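PDB 3AX6: phosphoribosylaminoimidazole carboxylase, ATPase subunit, which probably catalyses the ATP-dependent joining of bicarbonate to 5-aminoimidazole ribonucleotide, giving N5-carboxyaminoimidazole ribonucleotide in purine biosynthesis. Local coordinates for residues A[245-248]-A[252-255]. Residues are numbered along the deposited sequence; the frame is centred on the assembly and turned at random.
With ADP (adenosine-5'-diphosphate), chain E.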
# COMPACT_ATOMS: atom_id res chain seq x y z
N MSE A 245 -1.94 -25.97 6.75
CA MSE A 245 -2.47 -27.33 6.62
C MSE A 245 -1.61 -28.22 5.72
O MSE A 245 -0.78 -27.73 4.95
CB MSE A 245 -3.89 -27.27 6.05
CG MSE A 245 -4.88 -26.48 6.90
SE MSE A 245 -6.51 -26.05 5.94
CE MSE A 245 -5.84 -24.54 4.94
N PHE A 246 -1.84 -29.52 5.84
CA PHE A 246 -1.14 -30.52 5.03
C PHE A 246 -2.14 -31.21 4.11
O PHE A 246 -3.23 -31.56 4.54
CB PHE A 246 -0.52 -31.62 5.88
CG PHE A 246 0.60 -31.17 6.77
CD1 PHE A 246 1.44 -30.13 6.39
CD2 PHE A 246 0.84 -31.82 7.98
CE1 PHE A 246 2.51 -29.75 7.20
CE2 PHE A 246 1.90 -31.45 8.79
CZ PHE A 246 2.74 -30.41 8.40
N LEU A 247 -1.75 -31.39 2.85
CA LEU A 247 -2.57 -32.11 1.89
C LEU A 247 -1.78 -33.40 1.78
O LEU A 247 -0.71 -33.41 1.17
CB LEU A 247 -2.61 -31.42 0.53
CG LEU A 247 -3.13 -32.31 -0.62
CD1 LEU A 247 -4.54 -32.75 -0.32
CD2 LEU A 247 -3.08 -31.56 -1.94
N THR A 248 -2.27 -34.49 2.39
CA THR A 248 -1.55 -35.76 2.36
C THR A 248 -1.60 -36.44 1.01
O THR A 248 -2.37 -36.06 0.14
CB THR A 248 -2.08 -36.77 3.40
OG1 THR A 248 -3.40 -37.21 3.04
CG2 THR A 248 -2.09 -36.15 4.79
N GLU A 252 -6.10 -36.31 2.21
CA GLU A 252 -6.69 -35.73 3.41
C GLU A 252 -6.08 -34.36 3.68
O GLU A 252 -4.91 -34.12 3.39
CB GLU A 252 -6.42 -36.61 4.64
CG GLU A 252 -6.52 -38.11 4.43
CD GLU A 252 -5.57 -38.88 5.35
OE1 GLU A 252 -4.33 -38.88 5.09
OE2 GLU A 252 -6.05 -39.48 6.34
N ILE A 253 -6.88 -33.45 4.24
CA ILE A 253 -6.37 -32.13 4.59
C ILE A 253 -6.40 -32.00 6.11
O ILE A 253 -7.45 -32.03 6.73
CB ILE A 253 -7.18 -31.03 3.91
CG1 ILE A 253 -6.95 -31.13 2.39
CG2 ILE A 253 -6.75 -29.65 4.43
CD1 ILE A 253 -7.72 -30.14 1.59
N LEU A 254 -5.21 -31.89 6.70
CA LEU A 254 -5.04 -31.78 8.15
C LEU A 254 -4.45 -30.43 8.54
O LEU A 254 -3.61 -29.89 7.83
CB LEU A 254 -4.10 -32.90 8.64
CG LEU A 254 -4.52 -34.38 8.56
CD1 LEU A 254 -5.17 -34.67 7.23
CD2 LEU A 254 -3.32 -35.28 8.75
N VAL A 255 -4.91 -29.87 9.66
CA VAL A 255 -4.34 -28.60 10.09
C VAL A 255 -3.16 -28.85 11.03
O VAL A 255 -3.25 -29.56 12.03
CB VAL A 255 -5.40 -27.70 10.77
CG1 VAL A 255 -6.27 -28.51 11.67
CG2 VAL A 255 -4.70 -26.60 11.56
PB ADP E . 7.67 -25.34 12.95
O1B ADP E . 6.75 -24.64 12.02
O2B ADP E . 9.16 -25.33 12.32
O3B ADP E . 7.66 -24.54 14.43
PA ADP E . 6.31 -27.60 12.06
O1A ADP E . 5.12 -28.21 12.71
O2A ADP E . 5.80 -26.55 10.94
O3A ADP E . 7.23 -26.90 13.24
O5' ADP E . 7.20 -28.79 11.40
C5' ADP E . 7.97 -28.24 10.31
C4' ADP E . 7.97 -29.20 9.12
O4' ADP E . 8.08 -30.59 9.57
C3' ADP E . 6.67 -29.10 8.31
O3' ADP E . 6.72 -28.06 7.32
C2' ADP E . 6.54 -30.50 7.71
O2' ADP E . 7.21 -30.60 6.45
C1' ADP E . 7.16 -31.41 8.79
N9 ADP E . 6.12 -32.04 9.64
C8 ADP E . 5.44 -31.46 10.68
N7 ADP E . 4.60 -32.31 11.20
C5 ADP E . 4.68 -33.48 10.53
C6 ADP E . 4.02 -34.74 10.62
N6 ADP E . 3.06 -34.95 11.58
N1 ADP E . 4.36 -35.72 9.76
C2 ADP E . 5.29 -35.53 8.82
N3 ADP E . 5.93 -34.37 8.70
C4 ADP E . 5.66 -33.33 9.52
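Met245, a selenomethionine, lays CG beside Val255 CB at 4.1 Å. With CG beside its backbone N (chi1 -59°), the chain brings SE to Ile253 CG2. Ala224 and Ile227 of helix 218-235 pack on the same side chain. Phe246 pairs with Leu254 through two backbone hydrogen bonds, Phe246 N to Leu254 O (2.7 Å) and Leu254 N to Phe246 O (2.9 Å). Its side chain points to the other face of the sheet. There the rim of the ring meets the ADP base, with CZ 3.7 Å from ADP C8, which lies near the ring plane. Leu247 returns to the helix-covered face, where CD1 touches Ile253 CG1 at 4.0 Å. Thr248 N bonds Glu252 O. Its chi1 of 69° places OG1 where it donates to the anti lone pair of Glu252 OE1 (2.8 Å) and accepts from Glu252 N (3.0 Å, 158° at the hydrogen). A valine here would probably leave Glu252 N and OE1 without this partner and the carboxylate freer to turn. This antiparallel hairpin of the ATP-grasp domain thus packs apolar side chains against the helix and turns an aromatic edge to adenine, while one threonine hydroxyl ties backbone and carboxylate of Glu252 where the strands turn.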